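Local atomic coordinates of SmhB (Serratia marcescens, PDB entry 6ZZ5), a protein that forms one component of Smh, a tripartite alpha-pore-forming toxin, and is captured here in its soluble form, probably the state that precedes pore assembly. Residues 34-39 / 45-50; 114-119 / 283-288. One frame throughout, in Å; residues are numbered along the deposited sequence.

Contact 1: residues 34-39 / 45-50; sequences PVDFGR and ESERQI
Phe37 and Val35 turn their side chains toward the first turns of helix 44-92, where Ile50 receives both. The CG2 methyl of Val35 lies 3.7 Å from Ile50 CG2, the two side chains crossing at about a right angle. At the far rim of the Phe37 ring, CE2 comes 3.7 Å from Ile50 CD1. Val35 CG2 also sits 4.0 Å above one face of that ring, offset toward its rim, so valine, phenylalanine and isoleucine form one compact apolar cluster. Ile260 of helix 252-300 and Ile144 of helix 99-151 continue it into the bundle. Glu47 belongs to this tight part: its CG anti to the backbone N (chi1 170°) and the chain extended beyond, it runs past Phe37 in the opposite direction until OE2 accepts a hydrogen bond from Phe37 N at 2.8 Å. The N-H points fairly straight at the oxygen (160°) but meets it from above the carboxylate plane. The loose side is the exposed rim of Asp36 and Gly38. Asp36 points away and closes an Asx turn, OD1 accepting from Gly38 N at 2.8 Å. Its OD1 remains 4.0 Å from Glu47 OE2, with the carboxylate planes 75° apart. Two carboxylates thus grip successive amides of a loop without regular structure; their like charges would probably disfavour this closeness, while the two N-H groups should partly offset the cost.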
loop_
_atom_site.group_PDB
_atom_site.type_symbol
_atom_site.label_atom_id
_atom_site.label_comp_id
_atom_site.label_asym_id
_atom_site.label_seq_id
_atom_site.Cartn_x
_atom_site.Cartn_y
_atom_site.Cartn_z
ATOM N N PRO A 34 -21.601 9.431 3.723
ATOM C CA PRO A 34 -22.045 10.369 2.699
ATOM C C PRO A 34 -22.378 11.705 3.361
ATOM O O PRO A 34 -22.774 11.753 4.536
ATOM C CB PRO A 34 -23.291 9.727 2.066
ATOM C CG PRO A 34 -23.123 8.275 2.383
ATOM C CD PRO A 34 -22.394 8.202 3.708
ATOM N N VAL A 35 -22.123 12.763 2.600
ATOM C CA VAL A 35 -22.298 14.152 3.040
ATOM C C VAL A 35 -23.810 14.438 3.043
ATOM O O VAL A 35 -24.620 13.884 2.241
ATOM C CB VAL A 35 -21.483 15.149 2.184
ATOM C CG1 VAL A 35 -20.036 14.766 2.080
ATOM C CG2 VAL A 35 -22.076 15.380 0.804
ATOM N N ASP A 36 -24.166 15.374 3.892
ATOM C CA ASP A 36 -25.554 15.776 4.141
ATOM C C ASP A 36 -25.556 17.311 4.120
ATOM O O ASP A 36 -25.050 17.913 5.061
ATOM C CB ASP A 36 -25.980 15.211 5.491
ATOM C CG ASP A 36 -27.415 15.551 5.824
ATOM O OD1 ASP A 36 -28.058 16.284 4.997
ATOM O OD2 ASP A 36 -27.851 15.132 6.921
ATOM N N PHE A 37 -26.056 17.916 3.063
ATOM C CA PHE A 37 -26.195 19.383 2.978
ATOM C C PHE A 37 -27.676 19.708 3.128
ATOM O O PHE A 37 -28.092 20.686 2.528
ATOM C CB PHE A 37 -25.663 19.882 1.638
ATOM C CG PHE A 37 -24.189 19.721 1.438
ATOM C CD1 PHE A 37 -23.348 19.360 2.482
ATOM C CD2 PHE A 37 -23.658 19.904 0.169
ATOM C CE1 PHE A 37 -21.998 19.160 2.255
ATOM C CE2 PHE A 37 -22.304 19.734 -0.055
ATOM C CZ PHE A 37 -21.471 19.383 0.997
ATOM N N GLY A 38 -28.416 18.870 3.873
ATOM C CA GLY A 38 -29.886 18.906 3.978
ATOM C C GLY A 38 -30.362 20.272 4.428
ATOM O O GLY A 38 -31.434 20.738 3.969
ATOM N N ARG A 39 -29.560 20.937 5.261
ATOM C CA ARG A 39 -29.938 22.247 5.837
ATOM C C ARG A 39 -29.985 23.332 4.739
ATOM O O ARG A 39 -30.772 24.249 4.911
ATOM C CB ARG A 39 -29.033 22.533 7.038
ATOM C CG ARG A 39 -29.188 21.510 8.162
ATOM C CD ARG A 39 -28.180 21.756 9.274
ATOM N NE ARG A 39 -28.246 23.148 9.727
ATOM C CZ ARG A 39 -29.114 23.624 10.622
ATOM N NH1 ARG A 39 -30.005 22.813 11.170
ATOM N NH2 ARG A 39 -29.096 24.905 10.954
ATOM N N GLU A 45 -27.692 19.769 -5.369
ATOM C CA GLU A 45 -26.969 19.179 -6.529
ATOM C C GLU A 45 -25.505 18.838 -6.159
ATOM O O GLU A 45 -24.930 17.820 -6.653
ATOM C CB GLU A 45 -27.083 20.107 -7.743
ATOM C CG GLU A 45 -26.868 19.367 -9.042
ATOM C CD GLU A 45 -27.744 18.122 -9.190
ATOM O OE1 GLU A 45 -28.875 18.080 -8.568
ATOM O OE2 GLU A 45 -27.277 17.171 -9.879
ATOM N N SER A 46 -24.869 19.694 -5.363
ATOM C CA SER A 46 -23.484 19.499 -4.908
ATOM C C SER A 46 -23.460 18.268 -4.002
ATOM O O SER A 46 -22.577 17.487 -4.199
ATOM C CB SER A 46 -22.934 20.729 -4.243
ATOM O OG SER A 46 -22.776 21.719 -5.244
ATOM N N GLU A 47 -24.428 18.108 -3.086
ATOM C CA GLU A 47 -24.507 16.882 -2.249
ATOM C C GLU A 47 -24.550 15.637 -3.158
ATOM O O GLU A 47 -23.853 14.689 -2.862
ATOM C CB GLU A 47 -25.696 16.931 -1.282
ATOM C CG GLU A 47 -25.957 15.606 -0.566
ATOM C CD GLU A 47 -27.195 15.615 0.343
ATOM O OE1 GLU A 47 -27.856 14.573 0.442
ATOM O OE2 GLU A 47 -27.434 16.636 1.028
ATOM N N ARG A 48 -25.392 15.616 -4.176
ATOM C CA ARG A 48 -25.546 14.433 -5.075
ATOM C C ARG A 48 -24.258 14.145 -5.816
ATOM O O ARG A 48 -23.871 12.972 -5.906
ATOM C CB ARG A 48 -26.732 14.624 -6.012
ATOM C CG ARG A 48 -28.053 14.408 -5.280
ATOM C CD ARG A 48 -28.997 13.484 -6.023
ATOM N NE ARG A 48 -29.604 14.318 -7.038
ATOM C CZ ARG A 48 -30.806 14.866 -6.951
ATOM N NH1 ARG A 48 -31.589 14.610 -5.916
ATOM N NH2 ARG A 48 -31.241 15.634 -7.933
ATOM N N GLN A 49 -23.629 15.178 -6.361
ATOM C CA GLN A 49 -22.355 14.989 -7.096
ATOM C C GLN A 49 -21.295 14.392 -6.149
ATOM O O GLN A 49 -20.567 13.468 -6.550
ATOM C CB GLN A 49 -21.910 16.318 -7.732
ATOM C CG GLN A 49 -22.783 16.734 -8.900
ATOM C CD GLN A 49 -22.588 18.169 -9.330
ATOM O OE1 GLN A 49 -21.806 18.932 -8.768
ATOM N NE2 GLN A 49 -23.401 18.592 -10.274
ATOM N N ILE A 50 -21.159 14.964 -4.961
ATOM C CA ILE A 50 -20.121 14.502 -3.992
ATOM C C ILE A 50 -20.386 13.042 -3.621
ATOM O O ILE A 50 -19.429 12.264 -3.498
ATOM C CB ILE A 50 -20.105 15.416 -2.769
ATOM C CG1 ILE A 50 -19.597 16.812 -3.148
ATOM C CG2 ILE A 50 -19.306 14.781 -1.640
ATOM C CD1 ILE A 50 -19.930 17.803 -2.111
#

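Contact 2: residues 114-119 / 283-288; sequences KEYQEV and NAWDSL
This is an antiparallel helix-helix contact inside the elongated helical bundle, joining helix 99-151 to helix 252-300 across 164 residues of chain. The local axes approach to 9.0 Å at an angle of 164°, and the backbones come nearest where Gln117 meets Trp285. On the inner side, Trp285 presents a ring face to Tyr116. Tyr116 CB stands over the six-membered ring, 3.6 Å from its centroid and close to the ring normal, a CH-pi contact. Past this carbon the tyrosine ring leads away, its plane oblique to that of the tryptophan. Both rings are fixed at their polar ends from helix 44-92: Tyr116 OH is hydrogen-bonded to Asp81 and Trp285 NE1 to Asn75, while Met8 of helix 4-30 also touches the indole. Gln117 spans the interface nearer the surface. Stretched out fully from its backbone, CG opposite N, it slides past Trp285, the CB atoms of Gln117 and Trp285 lying 3.7 Å apart. Its amide then reaches Asp286, where NE2 donates to OD1 over 2.9 Å. That bond is bent (147°); OD1 is met on the anti side, and the amide and carboxylate planes stand 81° apart. The other end of the amide is engaged too, OE1 being hydrogen-bonded to Thr289. Donor and acceptor of one glutamine therefore both find partners on helix 252-300, which should fix the flip of the amide, while the negative charge of exposed Asp286 would probably strengthen its bond to NE2. The indole, covered on this face by Tyr116 CB and the backbone N of Gln117 yet bonded at NE1, links apolar burial with a specific polar tie to a third helix.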
loop_
_atom_site.group_PDB
_atom_site.type_symbol
_atom_site.label_atom_id
_atom_site.label_comp_id
_atom_site.label_asym_id
_atom_site.label_seq_id
_atom_site.Cartn_x
_atom_site.Cartn_y
_atom_site.Cartn_z
ATOM N N LYS A 114 8.652 -18.100 -14.673
ATOM C CA LYS A 114 7.943 -17.324 -15.725
ATOM C C LYS A 114 6.443 -17.223 -15.417
ATOM O O LYS A 114 5.840 -16.180 -15.725
ATOM C CB LYS A 114 8.107 -17.962 -17.096
ATOM C CG LYS A 114 9.436 -17.666 -17.756
ATOM C CD LYS A 114 9.552 -18.243 -19.149
ATOM C CE LYS A 114 10.389 -19.504 -19.168
ATOM N NZ LYS A 114 10.365 -20.146 -20.500
ATOM N N GLU A 115 5.841 -18.272 -14.873
ATOM C CA GLU A 115 4.415 -18.254 -14.506
ATOM C C GLU A 115 4.259 -17.242 -13.359
ATOM O O GLU A 115 3.302 -16.463 -13.367
ATOM C CB GLU A 115 3.983 -19.686 -14.209
ATOM C CG GLU A 115 2.628 -19.848 -13.607
ATOM C CD GLU A 115 2.378 -21.274 -13.065
ATOM O OE1 GLU A 115 2.770 -22.286 -13.730
ATOM O OE2 GLU A 115 1.810 -21.389 -11.952
ATOM N N TYR A 116 5.166 -17.223 -12.390
ATOM C CA TYR A 116 5.067 -16.289 -11.234
ATOM C C TYR A 116 5.307 -14.855 -11.723
ATOM O O TYR A 116 4.663 -13.927 -11.239
ATOM C CB TYR A 116 6.005 -16.696 -10.101
ATOM C CG TYR A 116 5.662 -18.008 -9.432
ATOM C CD1 TYR A 116 4.365 -18.483 -9.437
ATOM C CD2 TYR A 116 6.623 -18.767 -8.782
ATOM C CE1 TYR A 116 4.009 -19.673 -8.817
ATOM C CE2 TYR A 116 6.281 -19.972 -8.145
ATOM C CZ TYR A 116 4.965 -20.395 -8.126
ATOM O OH TYR A 116 4.591 -21.585 -7.560
ATOM N N GLN A 117 6.215 -14.684 -12.658
ATOM C CA GLN A 117 6.483 -13.379 -13.288
ATOM C C GLN A 117 5.203 -12.872 -13.957
ATOM O O GLN A 117 4.888 -11.690 -13.765
ATOM C CB GLN A 117 7.611 -13.477 -14.311
ATOM C CG GLN A 117 7.889 -12.132 -14.944
ATOM C CD GLN A 117 9.075 -12.193 -15.866
ATOM O OE1 GLN A 117 9.894 -13.121 -15.811
ATOM N NE2 GLN A 117 9.189 -11.167 -16.686
ATOM N N GLU A 118 4.518 -13.724 -14.709
ATOM C CA GLU A 118 3.265 -13.347 -15.417
ATOM C C GLU A 118 2.201 -12.978 -14.390
ATOM O O GLU A 118 1.437 -12.047 -14.673
ATOM C CB GLU A 118 2.771 -14.433 -16.370
ATOM C CG GLU A 118 1.626 -13.976 -17.264
ATOM C CD GLU A 118 1.830 -12.702 -18.085
ATOM O OE1 GLU A 118 2.995 -12.246 -18.289
ATOM O OE2 GLU A 118 0.807 -12.157 -18.492
ATOM N N VAL A 119 2.128 -13.666 -13.247
ATOM C CA VAL A 119 1.206 -13.248 -12.168
ATOM C C VAL A 119 1.574 -11.804 -11.732
ATOM O O VAL A 119 0.668 -10.989 -11.574
ATOM C CB VAL A 119 1.205 -14.215 -10.977
ATOM C CG1 VAL A 119 0.428 -13.599 -9.830
ATOM C CG2 VAL A 119 0.666 -15.577 -11.416
ATOM N N ASN A 283 9.880 -6.460 -12.185
ATOM C CA ASN A 283 11.269 -6.332 -12.669
ATOM C C ASN A 283 12.178 -7.349 -11.950
ATOM O O ASN A 283 13.105 -7.905 -12.582
ATOM C CB ASN A 283 11.812 -4.925 -12.449
ATOM C CG ASN A 283 11.188 -3.907 -13.379
ATOM O OD1 ASN A 283 10.580 -4.271 -14.371
ATOM N ND2 ASN A 283 11.345 -2.651 -13.023
ATOM N N ALA A 284 11.906 -7.640 -10.687
ATOM C CA ALA A 284 12.712 -8.609 -9.905
ATOM C C ALA A 284 12.436 -10.029 -10.428
ATOM O O ALA A 284 13.416 -10.757 -10.704
ATOM C CB ALA A 284 12.460 -8.429 -8.431
ATOM N N TRP A 285 11.185 -10.395 -10.689
ATOM C CA TRP A 285 10.902 -11.700 -11.327
ATOM C C TRP A 285 11.599 -11.768 -12.686
ATOM O O TRP A 285 12.103 -12.829 -13.018
ATOM C CB TRP A 285 9.400 -11.917 -11.478
ATOM C CG TRP A 285 8.698 -12.293 -10.225
ATOM C CD1 TRP A 285 7.776 -11.557 -9.523
ATOM C CD2 TRP A 285 8.760 -13.576 -9.576
ATOM N NE1 TRP A 285 7.297 -12.274 -8.464
ATOM C CE2 TRP A 285 7.877 -13.514 -8.463
ATOM C CE3 TRP A 285 9.512 -14.733 -9.791
ATOM C CZ2 TRP A 285 7.671 -14.587 -7.604
ATOM C CZ3 TRP A 285 9.290 -15.805 -8.952
ATOM C CH2 TRP A 285 8.428 -15.704 -7.842
ATOM N N ASP A 286 11.587 -10.672 -13.470
ATOM C CA ASP A 286 12.232 -10.676 -14.804
ATOM C C ASP A 286 13.726 -11.036 -14.652
ATOM O O ASP A 286 14.246 -11.799 -15.494
ATOM C CB ASP A 286 12.064 -9.345 -15.538
ATOM C CG ASP A 286 12.450 -9.497 -16.997
ATOM O OD1 ASP A 286 11.823 -10.328 -17.678
ATOM O OD2 ASP A 286 13.396 -8.824 -17.417
ATOM N N SER A 287 14.396 -10.478 -13.647
ATOM C CA SER A 287 15.856 -10.696 -13.468
ATOM C C SER A 287 16.077 -12.167 -13.113
ATOM O O SER A 287 17.043 -12.737 -13.604
ATOM C CB SER A 287 16.492 -9.768 -12.491
ATOM O OG SER A 287 16.111 -10.085 -11.158
ATOM N N LEU A 288 15.198 -12.756 -12.306
ATOM C CA LEU A 288 15.295 -14.166 -11.898
ATOM C C LEU A 288 15.038 -15.057 -13.126
ATOM O O LEU A 288 15.868 -15.933 -13.381
ATOM C CB LEU A 288 14.328 -14.468 -10.748
ATOM C CG LEU A 288 14.263 -15.928 -10.319
ATOM C CD1 LEU A 288 15.635 -16.305 -9.715
ATOM C CD2 LEU A 288 13.128 -16.161 -9.342
#

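Overall arrangement
From the N terminus, helix 4-30 leads into a loop whose residues 34-39 fold onto the start of helix 44-92, so contact 1 closes a short loop of five intervening residues. Helix 99-151 follows and carries residues 114-119, which wait until helix 252-300 returns with residues 283-288. Contact 2 thus closes a long loop that includes the sheet strands 191-196, 216-221 and 227-228. The two contacts are in series, neither nested nor crossed. Their centres lie 47 Å apart, on opposite sides of the chain's centre, yet helices 44-92, 99-151 and 252-300 run by both, so the same bundle is tied together at two distant levels.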